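Local coordinates for tRNA-splicing endonuclease (Sulfolobus tokodaii, PDB 2CV8), which probably removes introns from precursor tRNA, cutting at both splice sites to leave 2',3'-cyclic phosphate and 5'-hydroxyl ends, at residues 20-25 against 40-45; 25-30 against 53-58; 79-82 against 87-90. All coordinates share one frame; numbering follows the deposited sequence.

Interaction 1 of 3, residues 20-25 against 40-45; sequences LIYKMG and EEINSE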
loop_
_atom_site.group_PDB
_atom_site.type_symbol
_atom_site.label_atom_id
_atom_site.label_comp_id
_atom_site.label_asym_id
_atom_site.label_seq_id
_atom_site.Cartn_x
_atom_site.Cartn_y
_atom_site.Cartn_z
ATOM N N LEU B 20 10.718 -29.440 20.345
ATOM C CA LEU B 20 11.026 -29.944 19.010
ATOM C C LEU B 20 10.290 -29.130 17.947
ATOM O O LEU B 20 10.896 -28.658 16.981
ATOM C CB LEU B 20 10.643 -31.421 18.895
ATOM C CG LEU B 20 11.368 -32.364 19.860
ATOM C CD1 LEU B 20 10.955 -33.797 19.577
ATOM C CD2 LEU B 20 12.874 -32.206 19.711
ATOM N N ILE B 21 8.986 -28.963 18.141
ATOM C CA ILE B 21 8.159 -28.196 17.220
ATOM C C ILE B 21 8.697 -26.766 17.088
ATOM O O ILE B 21 8.635 -26.157 16.020
ATOM C CB ILE B 21 6.694 -28.148 17.713
ATOM C CG1 ILE B 21 6.121 -29.573 17.774
ATOM C CG2 ILE B 21 5.856 -27.281 16.783
ATOM C CD1 ILE B 21 4.758 -29.691 18.421
ATOM N N TYR B 22 9.233 -26.239 18.182
ATOM C CA TYR B 22 9.766 -24.889 18.185
ATOM C C TYR B 22 11.109 -24.877 17.481
ATOM O O TYR B 22 11.425 -23.944 16.747
ATOM C CB TYR B 22 9.932 -24.390 19.619
ATOM C CG TYR B 22 10.298 -22.931 19.703
ATOM C CD1 TYR B 22 9.356 -21.936 19.428
ATOM C CD2 TYR B 22 11.592 -22.540 20.037
ATOM C CE1 TYR B 22 9.694 -20.585 19.487
ATOM C CE2 TYR B 22 11.942 -21.190 20.093
ATOM C CZ TYR B 22 10.990 -20.220 19.821
ATOM O OH TYR B 22 11.341 -18.892 19.899
ATOM N N LYS B 23 11.908 -25.912 17.713
ATOM C CA LYS B 23 13.215 -25.994 17.072
ATOM C C LYS B 23 13.047 -26.051 15.558
ATOM O O LYS B 23 13.786 -25.392 14.825
ATOM C CB LYS B 23 13.982 -27.231 17.556
ATOM C CG LYS B 23 14.983 -26.943 18.669
ATOM C CD LYS B 23 15.856 -28.151 18.976
ATOM C CE LYS B 23 16.986 -27.783 19.928
ATOM N NZ LYS B 23 16.495 -27.254 21.234
HETATM N N MSE B 24 12.067 -26.833 15.104
HETATM C CA MSE B 24 11.788 -26.985 13.679
HETATM C C MSE B 24 11.985 -25.676 12.911
HETATM O O MSE B 24 12.663 -25.644 11.884
HETATM C CB MSE B 24 10.354 -27.487 13.463
HETATM C CG MSE B 24 10.098 -28.932 13.881
HETATM SE SE MSE B 24 8.259 -29.506 13.530
HETATM C CE MSE B 24 8.257 -29.139 11.626
ATOM N N GLY B 25 11.395 -24.597 13.411
ATOM C CA GLY B 25 11.528 -23.323 12.738
ATOM C C GLY B 25 10.834 -22.175 13.436
ATOM O O GLY B 25 10.218 -21.340 12.796
ATOM N N GLU B 40 15.855 -24.385 24.000
ATOM C CA GLU B 40 16.516 -24.841 25.199
ATOM C C GLU B 40 15.933 -24.169 26.442
ATOM O O GLU B 40 15.866 -24.775 27.513
ATOM C CB GLU B 40 18.012 -24.555 25.042
ATOM C CG GLU B 40 18.940 -25.410 25.866
ATOM C CD GLU B 40 18.559 -26.864 25.869
ATOM O OE1 GLU B 40 17.655 -27.233 26.653
ATOM O OE2 GLU B 40 19.156 -27.635 25.091
ATOM N N GLU B 41 15.487 -22.926 26.307
ATOM C CA GLU B 41 14.917 -22.223 27.456
ATOM C C GLU B 41 13.394 -22.319 27.588
ATOM O O GLU B 41 12.784 -21.547 28.320
ATOM C CB GLU B 41 15.367 -20.748 27.455
ATOM C CG GLU B 41 15.293 -20.035 26.111
ATOM C CD GLU B 41 16.025 -18.691 26.116
ATOM O OE1 GLU B 41 15.653 -17.807 26.921
ATOM O OE2 GLU B 41 16.974 -18.526 25.313
ATOM N N ILE B 42 12.788 -23.276 26.891
ATOM C CA ILE B 42 11.339 -23.474 26.944
ATOM C C ILE B 42 10.997 -24.538 27.986
ATOM O O ILE B 42 11.493 -25.666 27.915
ATOM C CB ILE B 42 10.763 -23.935 25.563
ATOM C CG1 ILE B 42 10.926 -22.823 24.523
ATOM C CG2 ILE B 42 9.284 -24.321 25.710
ATOM C CD1 ILE B 42 10.449 -23.198 23.119
ATOM N N ASN B 43 10.148 -24.182 28.945
ATOM C CA ASN B 43 9.750 -25.114 29.998
ATOM C C ASN B 43 8.255 -25.121 30.200
ATOM O O ASN B 43 7.746 -25.790 31.093
ATOM C CB ASN B 43 10.412 -24.753 31.322
ATOM C CG ASN B 43 11.902 -24.940 31.288
ATOM O OD1 ASN B 43 12.640 -24.094 30.772
ATOM N ND2 ASN B 43 12.365 -26.064 31.827
ATOM N N SER B 44 7.552 -24.361 29.378
ATOM C CA SER B 44 6.110 -24.303 29.486
ATOM C C SER B 44 5.506 -24.746 28.167
ATOM O O SER B 44 6.145 -24.651 27.124
ATOM C CB SER B 44 5.664 -22.885 29.833
ATOM O OG SER B 44 6.127 -21.948 28.877
ATOM N N GLU B 45 4.277 -25.241 28.230
ATOM C CA GLU B 45 3.554 -25.712 27.058
ATOM C C GLU B 45 3.657 -24.755 25.882
ATOM O O GLU B 45 3.534 -23.551 26.032
ATOM C CB GLU B 45 2.082 -25.957 27.410
ATOM C CG GLU B 45 1.501 -25.017 28.444
ATOM C CD GLU B 45 1.677 -25.527 29.858
ATOM O OE1 GLU B 45 1.068 -24.954 30.784
ATOM O OE2 GLU B 45 2.424 -26.505 30.045
#
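Tyr22 and Ile42 meet where helix 15-25 of the N-terminal domain is covered by the loop that runs from strand 29-30 to strand 46-49. Segment 40-45 ends this loop, joining the helix to a long connection within the mixed alpha/beta domain. It is a worked example of how a connection with little regular structure can be packed on a helix through one methyl over one ring, with hydrogen bonds beside it.

The apolar part is a CH-pi contact. Ile42 CD1 lies over one face of the Tyr22 ring, 3.7 Å from the centroid and 29° off the ring normal. Ile42 CD1 is displaced toward the root of the ring, with Tyr22 CG and CD2 as its nearest atoms, CD2 at 3.4 Å. A chi1 of -172° carries CG of Tyr22 opposite the backbone N and sends the ring toward the loop. Ile42 meets it with an extended CG1-CD1 arm (chi2 177°), and the same residue packs on Pro30.

Hydrogen bonds hold the two ends of this pair to other parts of the chain. Tyr22 OH binds Pro36 O, earlier in the same loop, which fixes the far end of the ring, while Ile42 O accepts a bond from Arg19 NE on the preceding helical turn.

The pair lies near the predicted active site: the Tyr22 side chain is about 10 Å from that of Tyr117.

The charged part lies at the exposed margin and is looser. Lys23 and Glu40 approach each other without forming a salt bridge, and the lysine is poorly ordered, consistent with a weak electrostatic attraction. Glu40 also makes a long, weak ion pair with Arg19. The lysine chain bends at the last torsion, and Lys23 NZ stops 4.7 Å from Glu40 OE2.

Interaction 2 of 3, residues 25-30 against 53-58; sequences GYYGKP and GVYLVK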
loop_
_atom_site.group_PDB
_atom_site.type_symbol
_atom_site.label_atom_id
_atom_site.label_comp_id
_atom_site.label_asym_id
_atom_site.label_seq_id
_atom_site.Cartn_x
_atom_site.Cartn_y
_atom_site.Cartn_z
ATOM N N GLY B 25 11.395 -24.597 13.411
ATOM C CA GLY B 25 11.528 -23.323 12.738
ATOM C C GLY B 25 10.834 -22.175 13.436
ATOM O O GLY B 25 10.218 -21.340 12.796
ATOM N N TYR B 26 10.947 -22.120 14.754
ATOM C CA TYR B 26 10.322 -21.054 15.528
ATOM C C TYR B 26 8.809 -20.987 15.348
ATOM O O TYR B 26 8.268 -19.994 14.867
ATOM C CB TYR B 26 10.944 -19.701 15.170
ATOM C CG TYR B 26 12.441 -19.651 15.386
ATOM C CD1 TYR B 26 13.325 -20.058 14.386
ATOM C CD2 TYR B 26 12.976 -19.206 16.600
ATOM C CE1 TYR B 26 14.705 -20.020 14.580
ATOM C CE2 TYR B 26 14.357 -19.165 16.809
ATOM C CZ TYR B 26 15.217 -19.571 15.791
ATOM O OH TYR B 26 16.583 -19.512 15.974
ATOM N N TYR B 27 8.134 -22.065 15.728
ATOM C CA TYR B 27 6.688 -22.124 15.651
ATOM C C TYR B 27 6.127 -21.938 17.061
ATOM O O TYR B 27 6.750 -22.344 18.045
ATOM C CB TYR B 27 6.224 -23.481 15.114
ATOM C CG TYR B 27 6.524 -23.725 13.655
ATOM C CD1 TYR B 27 7.765 -24.205 13.248
ATOM C CD2 TYR B 27 5.563 -23.479 12.680
ATOM C CE1 TYR B 27 8.034 -24.435 11.906
ATOM C CE2 TYR B 27 5.825 -23.697 11.334
ATOM C CZ TYR B 27 7.056 -24.176 10.956
ATOM O OH TYR B 27 7.302 -24.394 9.622
ATOM N N GLY B 28 4.951 -21.328 17.154
ATOM C CA GLY B 28 4.321 -21.124 18.443
ATOM C C GLY B 28 5.094 -20.289 19.445
ATOM O O GLY B 28 6.234 -19.878 19.206
ATOM N N LYS B 29 4.452 -20.050 20.585
ATOM C CA LYS B 29 5.022 -19.265 21.668
ATOM C C LYS B 29 4.815 -19.986 22.994
ATOM O O LYS B 29 3.727 -20.470 23.283
ATOM C CB LYS B 29 4.340 -17.902 21.709
ATOM C CG LYS B 29 4.818 -16.980 22.817
ATOM C CD LYS B 29 4.065 -15.654 22.784
ATOM C CE LYS B 29 4.456 -14.758 23.949
ATOM N NZ LYS B 29 4.102 -15.360 25.266
ATOM N N PRO B 30 5.870 -20.102 23.808
ATOM C CA PRO B 30 5.708 -20.780 25.095
ATOM C C PRO B 30 4.952 -19.864 26.046
ATOM O O PRO B 30 5.041 -18.636 25.945
ATOM C CB PRO B 30 7.144 -21.022 25.542
ATOM C CG PRO B 30 7.886 -21.130 24.258
ATOM C CD PRO B 30 7.296 -19.986 23.468
ATOM N N GLY B 53 -0.852 -24.338 13.420
ATOM C CA GLY B 53 -1.265 -25.723 13.546
ATOM C C GLY B 53 -1.732 -26.343 12.238
ATOM O O GLY B 53 -1.362 -27.472 11.905
ATOM N N VAL B 54 -2.557 -25.608 11.500
ATOM C CA VAL B 54 -3.071 -26.097 10.235
ATOM C C VAL B 54 -1.902 -26.324 9.277
ATOM O O VAL B 54 -1.885 -27.301 8.529
ATOM C CB VAL B 54 -4.110 -25.094 9.625
ATOM C CG1 VAL B 54 -4.528 -25.535 8.222
ATOM C CG2 VAL B 54 -5.345 -25.025 10.518
ATOM N N TYR B 55 -0.914 -25.431 9.311
ATOM C CA TYR B 55 0.250 -25.575 8.441
ATOM C C TYR B 55 1.014 -26.851 8.787
ATOM O O TYR B 55 1.256 -27.694 7.913
ATOM C CB TYR B 55 1.195 -24.377 8.580
ATOM C CG TYR B 55 2.394 -24.467 7.658
ATOM C CD1 TYR B 55 2.224 -24.535 6.276
ATOM C CD2 TYR B 55 3.693 -24.530 8.165
ATOM C CE1 TYR B 55 3.310 -24.667 5.419
ATOM C CE2 TYR B 55 4.791 -24.666 7.313
ATOM C CZ TYR B 55 4.585 -24.735 5.940
ATOM O OH TYR B 55 5.641 -24.879 5.080
ATOM N N LEU B 56 1.386 -26.987 10.064
ATOM C CA LEU B 56 2.123 -28.155 10.532
ATOM C C LEU B 56 1.399 -29.470 10.246
ATOM O O LEU B 56 2.028 -30.474 9.887
ATOM C CB LEU B 56 2.410 -28.032 12.027
ATOM C CG LEU B 56 3.377 -26.899 12.382
ATOM C CD1 LEU B 56 3.597 -26.865 13.892
ATOM C CD2 LEU B 56 4.700 -27.096 11.644
ATOM N N VAL B 57 0.083 -29.474 10.412
ATOM C CA VAL B 57 -0.680 -30.677 10.127
ATOM C C VAL B 57 -0.492 -31.020 8.651
ATOM O O VAL B 57 -0.138 -32.145 8.302
ATOM C CB VAL B 57 -2.177 -30.472 10.405
ATOM C CG1 VAL B 57 -2.983 -31.545 9.688
ATOM C CG2 VAL B 57 -2.439 -30.510 11.911
ATOM N N LYS B 58 -0.724 -30.036 7.789
ATOM C CA LYS B 58 -0.581 -30.222 6.355
ATOM C C LYS B 58 0.829 -30.691 6.013
ATOM O O LYS B 58 1.030 -31.410 5.036
ATOM C CB LYS B 58 -0.876 -28.911 5.628
ATOM C CG LYS B 58 -0.752 -28.969 4.117
ATOM C CD LYS B 58 -0.593 -27.560 3.560
ATOM C CE LYS B 58 -0.397 -27.550 2.050
ATOM N NZ LYS B 58 -1.655 -27.846 1.313
#
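Tyr27 reaches from the turn between helix 15-25 and strand 29-30 to Tyr55 and Leu56 on helix 50-58, inside the mixed alpha/beta N-terminal domain. Just before it, Tyr26 leaves the helical conformation with a positive phi, and the chain then heads for the edge strand of the sheet. The case illustrates how one aromatic residue placed after a helix can fill the space between that turn and a second helix.

From CB, the side chain sets CG anti to the carbonyl carbon (chi1 -70°), which sends the ring toward helix 50-58. Tyr27 CD1 packs near Ile21 O. On the far flank, Tyr27 CD2 lies under the branched end of Leu56, which covers one face, with CD1 and CD2 of the leucine both in contact. One atom further, Tyr27 CE2 lies 3.6 Å from Leu56 CD2 and 3.9 Å from Tyr55 CD2, so the two helix residues share this corner of the ring. Leu56 CD2 is the principal partner: it sits 3.8 Å from the centroid of the Tyr27 ring and 21° off the normal, as a CH-pi contact offset toward the rim. Tyr27 CZ is also in touch with this methyl.

Helix 87-99 borders the same ring: Arg98 makes a cation-pi contact with Tyr27, and Tyr94 packs on it. The neighbouring Tyr55 is held at its polar end by a hydrogen bond from its OH to Glu99 OE2. The side chain of Tyr27 ends at its own OH, lying in the plane of the Tyr55 ring, 3.4 Å from Tyr55 CE2.

Interaction 3 of 3, residues 79-82 against 87-90; sequences IGVT and FRIL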
loop_
_atom_site.group_PDB
_atom_site.type_symbol
_atom_site.label_atom_id
_atom_site.label_comp_id
_atom_site.label_asym_id
_atom_site.label_seq_id
_atom_site.Cartn_x
_atom_site.Cartn_y
_atom_site.Cartn_z
ATOM N N ILE B 79 -12.273 -25.016 10.725
ATOM C CA ILE B 79 -12.396 -24.403 12.046
ATOM C C ILE B 79 -11.742 -23.032 12.029
ATOM O O ILE B 79 -12.257 -22.086 12.625
ATOM C CB ILE B 79 -11.727 -25.252 13.141
ATOM C CG1 ILE B 79 -12.485 -26.567 13.301
ATOM C CG2 ILE B 79 -11.711 -24.493 14.460
ATOM C CD1 ILE B 79 -11.869 -27.488 14.314
ATOM N N GLY B 80 -10.608 -22.933 11.341
ATOM C CA GLY B 80 -9.912 -21.666 11.241
ATOM C C GLY B 80 -10.823 -20.629 10.610
ATOM O O GLY B 80 -10.917 -19.494 11.087
ATOM N N VAL B 81 -11.504 -21.022 9.539
ATOM C CA VAL B 81 -12.417 -20.121 8.846
ATOM C C VAL B 81 -13.477 -19.595 9.797
ATOM O O VAL B 81 -13.782 -18.405 9.788
ATOM C CB VAL B 81 -13.130 -20.820 7.679
ATOM C CG1 VAL B 81 -14.138 -19.873 7.059
ATOM C CG2 VAL B 81 -12.113 -21.267 6.638
ATOM N N THR B 82 -14.031 -20.485 10.615
ATOM C CA THR B 82 -15.062 -20.115 11.583
ATOM C C THR B 82 -14.547 -19.267 12.760
ATOM O O THR B 82 -15.145 -18.244 13.119
ATOM C CB THR B 82 -15.749 -21.370 12.172
ATOM O OG1 THR B 82 -16.388 -22.105 11.124
ATOM C CG2 THR B 82 -16.798 -20.975 13.185
ATOM N N PHE B 87 -9.006 -15.652 8.105
ATOM C CA PHE B 87 -8.245 -16.885 8.121
ATOM C C PHE B 87 -7.755 -17.300 6.739
ATOM O O PHE B 87 -6.592 -17.664 6.589
ATOM C CB PHE B 87 -9.062 -18.032 8.717
ATOM C CG PHE B 87 -8.290 -19.326 8.818
ATOM C CD1 PHE B 87 -7.494 -19.598 9.935
ATOM C CD2 PHE B 87 -8.299 -20.243 7.761
ATOM C CE1 PHE B 87 -6.718 -20.754 9.997
ATOM C CE2 PHE B 87 -7.522 -21.408 7.810
ATOM C CZ PHE B 87 -6.729 -21.661 8.930
ATOM N N ARG B 88 -8.633 -17.258 5.740
ATOM C CA ARG B 88 -8.253 -17.651 4.388
ATOM C C ARG B 88 -7.074 -16.858 3.838
ATOM O O ARG B 88 -6.095 -17.447 3.360
ATOM C CB ARG B 88 -9.432 -17.524 3.418
ATOM C CG ARG B 88 -10.496 -18.593 3.571
ATOM C CD ARG B 88 -11.282 -18.755 2.276
ATOM N NE ARG B 88 -12.371 -19.715 2.417
ATOM C CZ ARG B 88 -13.524 -19.455 3.024
ATOM N NH1 ARG B 88 -13.744 -18.253 3.544
ATOM N NH2 ARG B 88 -14.453 -20.398 3.120
ATOM N N ILE B 89 -7.142 -15.533 3.903
ATOM C CA ILE B 89 -6.047 -14.757 3.358
ATOM C C ILE B 89 -4.820 -14.845 4.232
ATOM O O ILE B 89 -3.694 -14.813 3.717
ATOM C CB ILE B 89 -6.430 -13.278 3.138
ATOM C CG1 ILE B 89 -6.773 -12.606 4.456
ATOM C CG2 ILE B 89 -7.606 -13.197 2.203
ATOM C CD1 ILE B 89 -6.964 -11.110 4.322
ATOM N N LEU B 90 -5.028 -14.973 5.546
ATOM C CA LEU B 90 -3.910 -15.074 6.488
ATOM C C LEU B 90 -3.150 -16.388 6.349
ATOM O O LEU B 90 -1.920 -16.410 6.403
ATOM C CB LEU B 90 -4.396 -14.922 7.930
ATOM C CG LEU B 90 -4.802 -13.510 8.367
ATOM C CD1 LEU B 90 -5.373 -13.565 9.753
ATOM C CD2 LEU B 90 -3.615 -12.567 8.304
#
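Val81 and Phe87 mark the closest backbone approach, with CA atoms 5.3 Å apart, between the last turns of helix 73-83 and the first turn of helix 87-99. Both segments are helical, and the short connection between them makes a tight corner between consecutive helices; helix 87-99 then leads on to strand 103-106. At this corner Gly80 presents bare backbone: a CB there would point toward Phe87 and run into its CE1.

The ring of Phe87 uses that bare surface. Lying with its CG anti to the backbone N (chi1 -177°), it covers the Gly80-Val81 peptide with one face. Gly80 CA stands over this face, 3.6 Å from the centroid of the Phe87 ring and 17° off the normal, a CH-pi contact displaced toward the rim, and Val81 N lies above the same face, 3.7 Å from Phe87 CG. Tyr77 meets the ring edge-to-face, and Ile51 and Val54 of helix 50-58 pack on it. With only an alanine at this position, the Gly80 backbone would probably lose its cover and Tyr77 its edge-to-face partner.

Val81 divides its two methyls, though it is poorly ordered and their placement is less certain. Val81 CG2 makes a looser contact with Phe87 CD2, at 4.1 Å, and also lies over the centre of the Arg88 guanidinium. Val81 CG1 rests on the same face of that group, 3.9 Å from Arg88 NH1, reached by an arginine chain extended from CG to NE.

Since the two segments exchange no hydrogen bonds, the corner relies largely on shape fit and van der Waals contact.

How the interactions relate
Interaction 2 is fully buried, whereas interactions 1 and 3 each combine a buried aromatic ring with an exposed charged residue at the margin. Interactions 1 and 2 share Gly25 and adjoin directly: Tyr22 on helix 15-25 packs against the backbone of Tyr27 in the turn that follows, and Ile42 CD1 touches Pro30 CG at 3.5 Å. Interaction 3 lies on the opposite side of the chain's centre from interaction 1 but meets interaction 2 through Val54 and Phe87. A carbon over an aromatic face recurs in all three, with a different donor each time: an isoleucine methyl from a loop, a leucine methyl from a helix, and glycine backbone at the interhelical corner.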